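PDB 2BCG: Rab GDP-dissociation inhibitor, which inhibits GDP dissociation from the Rab GTPase SEC4, extracts GDP-bound YPT7 from vacuolar membranes and is essential to the yeast secretory pathway. Local coordinates for residues D85-F90 against V310-C315; S343-A348 against A364-I369. All blocks are in the same frame, centred on the assembly; numbering follows the deposited sequence.

How the contacts relate
From the N terminus, residues 85-90 come first, in the loop between strands 84-85 and 91-92. Contact 1 closes a long excursion by setting this loop against strand 303-317, with 219 residues between its two segments. Contact 2 opens only afterwards and is far more local: 343-348 and 364-369, 16 residues apart, are the arms of a hairpin. The two contacts therefore follow in series, neither nested nor crossed. They meet in the mixed sheet, where strands 303-317 and 362-369 are neighbours; C315 N to A364 O (2.8 Å) and A313 N to I366 O (2.9 Å) are probable hydrogen bonds. The contact centres lie about 8 Å apart.

Contact 1. Residues D85-F90 against V310-C315; sequences DLIPKF and VIRAIC
I87 lies over one face of the R312 guanidinium, the two side chains crossing obliquely. Its CG2 sits 3.5 Å above the guanidinium plane, offset toward the rim, and approaches R312 NH2 to 3.6 Å. The other branch serves the neighbouring nitrogen, with I87 CD1 3.6 Å from R312 NH1. Both branches reach the same group because chi1 (-60°) sets CG1 beside the backbone N and leaves CG2 anti to it. P88 CD comes in obliquely beside the root of the guanidinium, 4.0 Å from the methylene R312 CD and as far from R312 NE. R312 arrives with its chain extended from CG to NE (chi2 174°, chi3 172°), which carries NE out from strand 303-317 to the loop. On the opposite face lies V310 CG1, so aliphatic carbon lies over both faces, toward the rim on each. Farther along the strand, I314 CD1 lies 3.7 Å from D85 O, a carbonyl oxygen that is buried with no polar partner in the model.

In the next shell, K89 NZ, 5.5 Å from R312 NH2, forms a salt bridge with D418, whose charge would probably ease the repulsion between the two cations. The loop is anchored at its start by the D85 carboxylate, bonded to Y236, S52 and the backbone N of L241. The contact sets the loop between strands 84-85 and 91-92 against a face of the mixed sheet, where P88 also touches I365 and A348 on strands 362-369 and 345-351.

No hydrogen bond or salt bridge joins 85-90 to 310-315. The contact is therefore probably held mainly by dispersion: apolar branches lie against the flat face of a buried cation, whose NH2 hydrogen bonds run instead to main-chain oxygens of Y417 and, weakly, D418.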
ATOM      1  N   ASP A  85      -1.170 -10.486  -1.439  1.00  9.81           N
ATOM      2  CA  ASP A  85      -0.725  -9.727  -2.617  1.00  9.29           C
ATOM      3  C   ASP A  85      -0.947 -10.552  -3.883  1.00  9.53           C
ATOM      4  O   ASP A  85      -0.585 -11.744  -3.966  1.00 10.64           O
ATOM      5  CB  ASP A  85       0.769  -9.409  -2.518  1.00  9.24           C
ATOM      6  CG  ASP A  85       1.118  -8.546  -1.329  1.00 10.36           C
ATOM      7  OD1 ASP A  85       0.255  -7.795  -0.816  1.00 10.58           O
ATOM      8  OD2 ASP A  85       2.299  -8.628  -0.912  1.00 12.67           O
ATOM      9  N   LEU A  86      -1.497  -9.904  -4.905  1.00  9.51           N
ATOM     10  CA  LEU A  86      -1.557 -10.548  -6.212  1.00 10.32           C
ATOM     11  C   LEU A  86      -0.213 -10.438  -6.948  1.00 10.50           C
ATOM     12  O   LEU A  86       0.118 -11.285  -7.774  1.00 11.65           O
ATOM     13  CB  LEU A  86      -2.659  -9.891  -7.034  1.00 10.90           C
ATOM     14  CG  LEU A  86      -4.110 -10.065  -6.495  1.00 12.20           C
ATOM     15  CD1 LEU A  86      -5.088  -9.256  -7.323  1.00 15.02           C
ATOM     16  CD2 LEU A  86      -4.536 -11.504  -6.558  1.00 12.68           C
ATOM     17  N   ILE A  87       0.533  -9.364  -6.636  1.00  9.72           N
ATOM     18  CA  ILE A  87       1.814  -9.086  -7.280  1.00 10.74           C
ATOM     19  C   ILE A  87       2.882  -8.775  -6.215  1.00 11.52           C
ATOM     20  O   ILE A  87       2.771  -7.762  -5.523  1.00 12.38           O
ATOM     21  CB  ILE A  87       1.717  -7.916  -8.306  1.00 11.16           C
ATOM     22  CG1 ILE A  87       0.704  -8.277  -9.385  1.00 11.67           C
ATOM     23  CG2 ILE A  87       3.138  -7.604  -8.862  1.00 12.65           C
ATOM     24  CD1 ILE A  87       0.561  -7.212 -10.472  1.00 12.54           C
ATOM     25  N   PRO A  88       3.898  -9.646  -6.077  1.00 11.39           N
ATOM     26  CA  PRO A  88       4.819  -9.447  -4.970  1.00 12.57           C
ATOM     27  C   PRO A  88       5.777  -8.263  -5.192  1.00 12.13           C
ATOM     28  O   PRO A  88       6.378  -8.123  -6.255  1.00 12.57           O
ATOM     29  CB  PRO A  88       5.559 -10.795  -4.904  1.00 14.05           C
ATOM     30  CG  PRO A  88       5.560 -11.272  -6.324  1.00 14.03           C
ATOM     31  CD  PRO A  88       4.251 -10.828  -6.897  1.00 12.56           C
ATOM     32  N   LYS A  89       5.923  -7.432  -4.178  1.00 12.48           N
ATOM     33  CA  LYS A  89       6.944  -6.366  -4.216  1.00 11.31           C
ATOM     34  C   LYS A  89       7.362  -6.076  -2.793  1.00 11.74           C
ATOM     35  O   LYS A  89       6.486  -6.082  -1.886  1.00 13.11           O
ATOM     36  CB  LYS A  89       6.390  -5.043  -4.775  1.00 12.30           C
ATOM     37  CG  LYS A  89       5.812  -5.128  -6.151  1.00 12.46           C
ATOM     38  CD  LYS A  89       6.934  -5.090  -7.190  1.00 11.36           C
ATOM     39  CE  LYS A  89       6.371  -5.251  -8.568  1.00 11.79           C
ATOM     40  NZ  LYS A  89       7.490  -5.179  -9.566  1.00 11.88           N
ATOM     41  N   PHE A  90       8.670  -5.842  -2.595  1.00 11.65           N
ATOM     42  CA  PHE A  90       9.184  -5.194  -1.402  1.00 11.30           C
ATOM     43  C   PHE A  90       9.500  -3.710  -1.636  1.00 12.29           C
ATOM     44  O   PHE A  90       9.563  -3.247  -2.780  1.00 12.62           O
ATOM     45  CB  PHE A  90      10.431  -5.919  -0.931  1.00 11.50           C
ATOM     46  CG  PHE A  90      10.156  -7.338  -0.447  1.00 11.63           C
ATOM     47  CD1 PHE A  90      10.822  -8.440  -1.003  1.00 14.21           C
ATOM     48  CD2 PHE A  90       9.238  -7.570   0.573  1.00 13.25           C
ATOM     49  CE1 PHE A  90      10.570  -9.744  -0.523  1.00 15.98           C
ATOM     50  CE2 PHE A  90       8.977  -8.872   1.029  1.00 14.14           C
ATOM     51  CZ  PHE A  90       9.661  -9.956   0.488  1.00 13.45           C
ATOM     52  N   VAL A 310       4.614 -12.884 -17.118  1.00 15.26           N
ATOM     53  CA  VAL A 310       5.139 -13.231 -15.803  1.00 14.84           C
ATOM     54  C   VAL A 310       4.231 -14.260 -15.170  1.00 14.60           C
ATOM     55  O   VAL A 310       3.022 -14.051 -15.077  1.00 16.43           O
ATOM     56  CB  VAL A 310       5.187 -11.974 -14.894  1.00 15.24           C
ATOM     57  CG1 VAL A 310       5.861 -12.299 -13.554  1.00 16.24           C
ATOM     58  CG2 VAL A 310       5.941 -10.836 -15.572  1.00 18.48           C
ATOM     59  N   ILE A 311       4.814 -15.369 -14.703  1.00 13.46           N
ATOM     60  CA  ILE A 311       4.008 -16.334 -13.944  1.00 13.88           C
ATOM     61  C   ILE A 311       4.179 -15.991 -12.467  1.00 13.02           C
ATOM     62  O   ILE A 311       5.327 -15.705 -12.020  1.00 13.41           O
ATOM     63  CB  ILE A 311       4.367 -17.811 -14.233  1.00 13.87           C
ATOM     64  CG1 ILE A 311       3.480 -18.761 -13.427  1.00 15.06           C
ATOM     65  CG2 ILE A 311       5.853 -18.070 -14.038  1.00 14.81           C
ATOM     66  CD1 ILE A 311       3.500 -20.209 -13.914  1.00 15.60           C
ATOM     67  N   ARG A 312       3.055 -15.986 -11.742  1.00 12.74           N
ATOM     68  CA  ARG A 312       3.072 -15.719 -10.306  1.00 13.05           C
ATOM     69  C   ARG A 312       2.294 -16.826  -9.609  1.00 12.44           C
ATOM     70  O   ARG A 312       1.100 -17.074  -9.915  1.00 13.37           O
ATOM     71  CB  ARG A 312       2.481 -14.341  -9.986  1.00 12.94           C
ATOM     72  CG  ARG A 312       3.316 -13.202 -10.616  1.00 13.95           C
ATOM     73  CD  ARG A 312       2.712 -11.845 -10.448  1.00 16.25           C
ATOM     74  NE  ARG A 312       3.620 -10.771 -10.885  1.00 14.78           N
ATOM     75  CZ  ARG A 312       3.343  -9.846 -11.817  1.00 14.75           C
ATOM     76  NH1 ARG A 312       2.174  -9.818 -12.428  1.00 14.65           N
ATOM     77  NH2 ARG A 312       4.237  -8.895 -12.087  1.00 15.34           N
ATOM     78  N   ALA A 313       3.012 -17.537  -8.741  1.00 11.14           N
ATOM     79  CA  ALA A 313       2.434 -18.694  -8.059  1.00 11.47           C
ATOM     80  C   ALA A 313       2.376 -18.316  -6.593  1.00 11.42           C
ATOM     81  O   ALA A 313       3.400 -18.210  -5.945  1.00 11.91           O
ATOM     82  CB  ALA A 313       3.311 -19.937  -8.224  1.00 12.02           C
ATOM     83  N   ILE A 314       1.167 -18.154  -6.084  1.00 10.57           N
ATOM     84  CA  ILE A 314       0.941 -17.818  -4.699  1.00 11.61           C
ATOM     85  C   ILE A 314       0.764 -19.122  -3.929  1.00 10.90           C
ATOM     86  O   ILE A 314      -0.182 -19.889  -4.175  1.00 11.32           O
ATOM     87  CB  ILE A 314      -0.317 -16.919  -4.555  1.00 12.43           C
ATOM     88  CG1 ILE A 314      -0.172 -15.620  -5.369  1.00 13.14           C
ATOM     89  CG2 ILE A 314      -0.670 -16.681  -3.074  1.00 13.38           C
ATOM     90  CD1 ILE A 314      -1.516 -14.909  -5.545  1.00 14.70           C
ATOM     91  N   CYS A 315       1.724 -19.407  -3.047  1.00 10.69           N
ATOM     92  CA  CYS A 315       1.711 -20.659  -2.298  1.00 11.42           C
ATOM     93  C   CYS A 315       1.415 -20.403  -0.845  1.00 11.53           C
ATOM     94  O   CYS A 315       1.955 -19.445  -0.272  1.00 12.52           O
ATOM     95  CB  CYS A 315       3.072 -21.328  -2.378  1.00 11.75           C
ATOM     96  SG  CYS A 315       3.540 -21.681  -4.103  1.00 13.72           S
TER

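Contact 2. Residues S343-A348 against A364-I369; sequences SDIYVA and AIISTI
T368 OG1 donates to the carbonyl of D344 over 2.7 Å, just before the chain enters strand 345-351. The hydroxyl sits anti to the backbone N (chi1 -166°) and approaches D344 O from above the carbonyl plane, 42° out of it. The same OG1 has a weak bond with R341. An alanine here would probably leave D344 O without its hydroxyl donor and the side of I345 CG1 less closely packed.

Inside the ladder the main-chain groups satisfy one another. Y346 N reaches S367 O and S367 N returns to Y346 O (2.9 Å), while A348 and I365 exchange a second pair, I365 N to A348 O being 2.8 Å. Water 2 donates to I365 O (2.8 Å) and weakly to Y346 O, and also bonds S367 OG. Beyond the ladder, next to S343 and I369, water 1 accepts from S343 OG in one of two conformers, so with some doubt, and donates to I369 O; I369 N is buried with no partner. The carboxylate of D344 is engaged by H197 and the backbone N of Q336.

I345, V347 and I366 pack on one face: I345 CG2 meets I366 CG2 at 3.7 Å, and V347 and I366 lie side by side, CG1 to CG1 3.9 Å. Helix 380-383 touches I345 and I366 on that face.

The outward main-chain groups of these strands bond strands 330-334 and 303-317. With alternating hydrogen-bonded and non-hydrogen-bonded pairs, and strand directions 163° apart, this is an antiparallel beta hairpin in the interior of a mixed sheet.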
ATOM      1  N   SER A 343      16.417 -15.424 -17.160  1.00 20.63           N
ATOM      2  CA  SER A 343      15.990 -14.483 -16.133  1.00 19.09           C
ATOM      3  C   SER A 343      15.953 -15.159 -14.780  1.00 18.11           C
ATOM      4  O   SER A 343      15.704 -16.354 -14.644  1.00 18.46           O
ATOM      5  CB  SER A 343      14.666 -13.784 -16.445  0.50 19.74           C
ATOM      6  OG  SER A 343      13.587 -14.645 -16.247  0.50 20.00           O
ATOM      7  N   ASP A 344      16.159 -14.339 -13.776  1.00 17.12           N
ATOM      8  CA  ASP A 344      16.102 -14.821 -12.398  1.00 15.42           C
ATOM      9  C   ASP A 344      14.678 -15.252 -12.000  1.00 14.92           C
ATOM     10  O   ASP A 344      13.681 -14.792 -12.549  1.00 14.45           O
ATOM     11  CB  ASP A 344      16.587 -13.733 -11.445  1.00 15.53           C
ATOM     12  CG  ASP A 344      18.056 -13.389 -11.630  1.00 15.50           C
ATOM     13  OD1 ASP A 344      18.555 -12.535 -10.868  1.00 17.41           O
ATOM     14  OD2 ASP A 344      18.711 -13.978 -12.523  1.00 18.31           O
ATOM     15  N   ILE A 345      14.607 -16.147 -11.026  1.00 13.08           N
ATOM     16  CA  ILE A 345      13.322 -16.454 -10.349  1.00 12.89           C
ATOM     17  C   ILE A 345      13.409 -15.866  -8.967  1.00 12.52           C
ATOM     18  O   ILE A 345      14.461 -15.958  -8.300  1.00 13.03           O
ATOM     19  CB  ILE A 345      13.092 -17.987 -10.228  1.00 12.99           C
ATOM     20  CG1 ILE A 345      13.123 -18.628 -11.631  1.00 13.55           C
ATOM     21  CG2 ILE A 345      11.774 -18.263  -9.487  1.00 13.22           C
ATOM     22  CD1 ILE A 345      12.887 -20.104 -11.634  1.00 14.70           C
ATOM     23  N   TYR A 346      12.332 -15.197  -8.560  1.00 11.67           N
ATOM     24  CA  TYR A 346      12.230 -14.625  -7.213  1.00 11.09           C
ATOM     25  C   TYR A 346      11.217 -15.387  -6.376  1.00 11.82           C
ATOM     26  O   TYR A 346      10.230 -15.925  -6.875  1.00 12.24           O
ATOM     27  CB  TYR A 346      11.787 -13.150  -7.249  1.00 12.53           C
ATOM     28  CG  TYR A 346      12.817 -12.209  -7.853  1.00 12.31           C
ATOM     29  CD1 TYR A 346      12.487 -11.460  -8.976  1.00 15.52           C
ATOM     30  CD2 TYR A 346      14.096 -12.028  -7.275  1.00 13.83           C
ATOM     31  CE1 TYR A 346      13.410 -10.595  -9.566  1.00 15.98           C
ATOM     32  CE2 TYR A 346      15.017 -11.145  -7.848  1.00 14.02           C
ATOM     33  CZ  TYR A 346      14.663 -10.433  -8.972  1.00 13.25           C
ATOM     34  OH  TYR A 346      15.532  -9.539  -9.537  1.00 16.12           O
ATOM     35  N   VAL A 347      11.455 -15.385  -5.077  1.00 10.43           N
ATOM     36  CA  VAL A 347      10.411 -15.771  -4.138  1.00 11.06           C
ATOM     37  C   VAL A 347      10.305 -14.655  -3.103  1.00 10.57           C
ATOM     38  O   VAL A 347      11.314 -14.122  -2.622  1.00 11.73           O
ATOM     39  CB  VAL A 347      10.671 -17.134  -3.456  1.00 12.46           C
ATOM     40  CG1 VAL A 347       9.378 -17.651  -2.801  1.00 13.68           C
ATOM     41  CG2 VAL A 347      11.186 -18.193  -4.470  1.00 12.12           C
ATOM     42  N   ALA A 348       9.072 -14.308  -2.759  1.00 10.43           N
ATOM     43  CA  ALA A 348       8.783 -13.300  -1.743  1.00  9.88           C
ATOM     44  C   ALA A 348       7.970 -14.009  -0.692  1.00  9.52           C
ATOM     45  O   ALA A 348       6.897 -14.554  -0.974  1.00 10.95           O
ATOM     46  CB  ALA A 348       7.975 -12.141  -2.315  1.00 10.22           C
ATOM     47  N   ALA A 364       4.173 -17.609   0.144  1.00 10.11           N
ATOM     48  CA  ALA A 364       5.407 -17.619  -0.646  1.00  9.62           C
ATOM     49  C   ALA A 364       4.977 -17.413  -2.068  1.00 10.12           C
ATOM     50  O   ALA A 364       4.289 -18.275  -2.655  1.00 11.19           O
ATOM     51  CB  ALA A 364       6.132 -18.942  -0.493  1.00 10.40           C
ATOM     52  N   ILE A 365       5.316 -16.251  -2.609  1.00 10.64           N
ATOM     53  CA  ILE A 365       4.908 -15.952  -3.961  1.00 12.72           C
ATOM     54  C   ILE A 365       6.129 -16.032  -4.875  1.00 12.45           C
ATOM     55  O   ILE A 365       7.117 -15.325  -4.690  1.00 13.21           O
ATOM     56  CB  ILE A 365       4.274 -14.571  -4.073  1.00 13.18           C
ATOM     57  CG1 ILE A 365       3.108 -14.444  -3.066  1.00 14.19           C
ATOM     58  CG2 ILE A 365       3.793 -14.374  -5.506  1.00 16.04           C
ATOM     59  CD1 ILE A 365       2.327 -13.111  -3.190  1.00 16.68           C
ATOM     60  N   ILE A 366       6.072 -16.951  -5.822  1.00 12.26           N
ATOM     61  CA  ILE A 366       7.192 -17.226  -6.718  1.00 12.94           C
ATOM     62  C   ILE A 366       6.878 -16.523  -8.032  1.00 13.30           C
ATOM     63  O   ILE A 366       5.733 -16.581  -8.518  1.00 13.62           O
ATOM     64  CB  ILE A 366       7.334 -18.739  -6.991  1.00 13.78           C
ATOM     65  CG1 ILE A 366       7.621 -19.528  -5.685  1.00 15.18           C
ATOM     66  CG2 ILE A 366       8.427 -18.996  -8.018  1.00 15.49           C
ATOM     67  CD1 ILE A 366       7.323 -21.015  -5.854  1.00 15.88           C
ATOM     68  N   SER A 367       7.876 -15.895  -8.636  1.00 12.77           N
ATOM     69  CA  SER A 367       7.617 -15.265  -9.936  1.00 13.58           C
ATOM     70  C   SER A 367       8.835 -15.257 -10.825  1.00 13.29           C
ATOM     71  O   SER A 367       9.970 -15.209 -10.355  1.00 12.37           O
ATOM     72  CB  SER A 367       7.068 -13.866  -9.756  1.00 14.85           C
ATOM     73  OG  SER A 367       8.049 -13.021  -9.270  1.00 16.30           O
ATOM     74  N   THR A 368       8.571 -15.278 -12.129  1.00 13.08           N
ATOM     75  CA  THR A 368       9.636 -15.108 -13.099  1.00 13.14           C
ATOM     76  C   THR A 368       8.989 -14.801 -14.437  1.00 13.25           C
ATOM     77  O   THR A 368       7.779 -15.006 -14.621  1.00 13.18           O
ATOM     78  CB  THR A 368      10.503 -16.390 -13.191  1.00 13.85           C
ATOM     79  OG1 THR A 368      11.728 -16.106 -13.891  1.00 14.76           O
ATOM     80  CG2 THR A 368       9.722 -17.525 -13.886  1.00 13.39           C
ATOM     81  N   ILE A 369       9.797 -14.259 -15.337  1.00 13.87           N
ATOM     82  CA  ILE A 369       9.401 -14.100 -16.721  1.00 14.66           C
ATOM     83  C   ILE A 369       9.469 -15.493 -17.383  1.00 14.77           C
ATOM     84  O   ILE A 369      10.474 -16.206 -17.286  1.00 14.76           O
ATOM     85  CB  ILE A 369      10.399 -13.148 -17.412  0.50 14.66           C
ATOM     86  CG1 ILE A 369      10.278 -11.717 -16.863  0.50 14.95           C
ATOM     87  CG2 ILE A 369      10.264 -13.207 -18.943  0.50 13.97           C
ATOM     88  CD1 ILE A 369       8.907 -11.116 -16.949  0.50 16.35           C
TER
HETATM   89  O   HOH W   1      13.003 -15.694 -18.504  1.00 21.50           O
HETATM   90  O   HOH W   2       8.130 -13.362  -6.488  1.00 15.35           O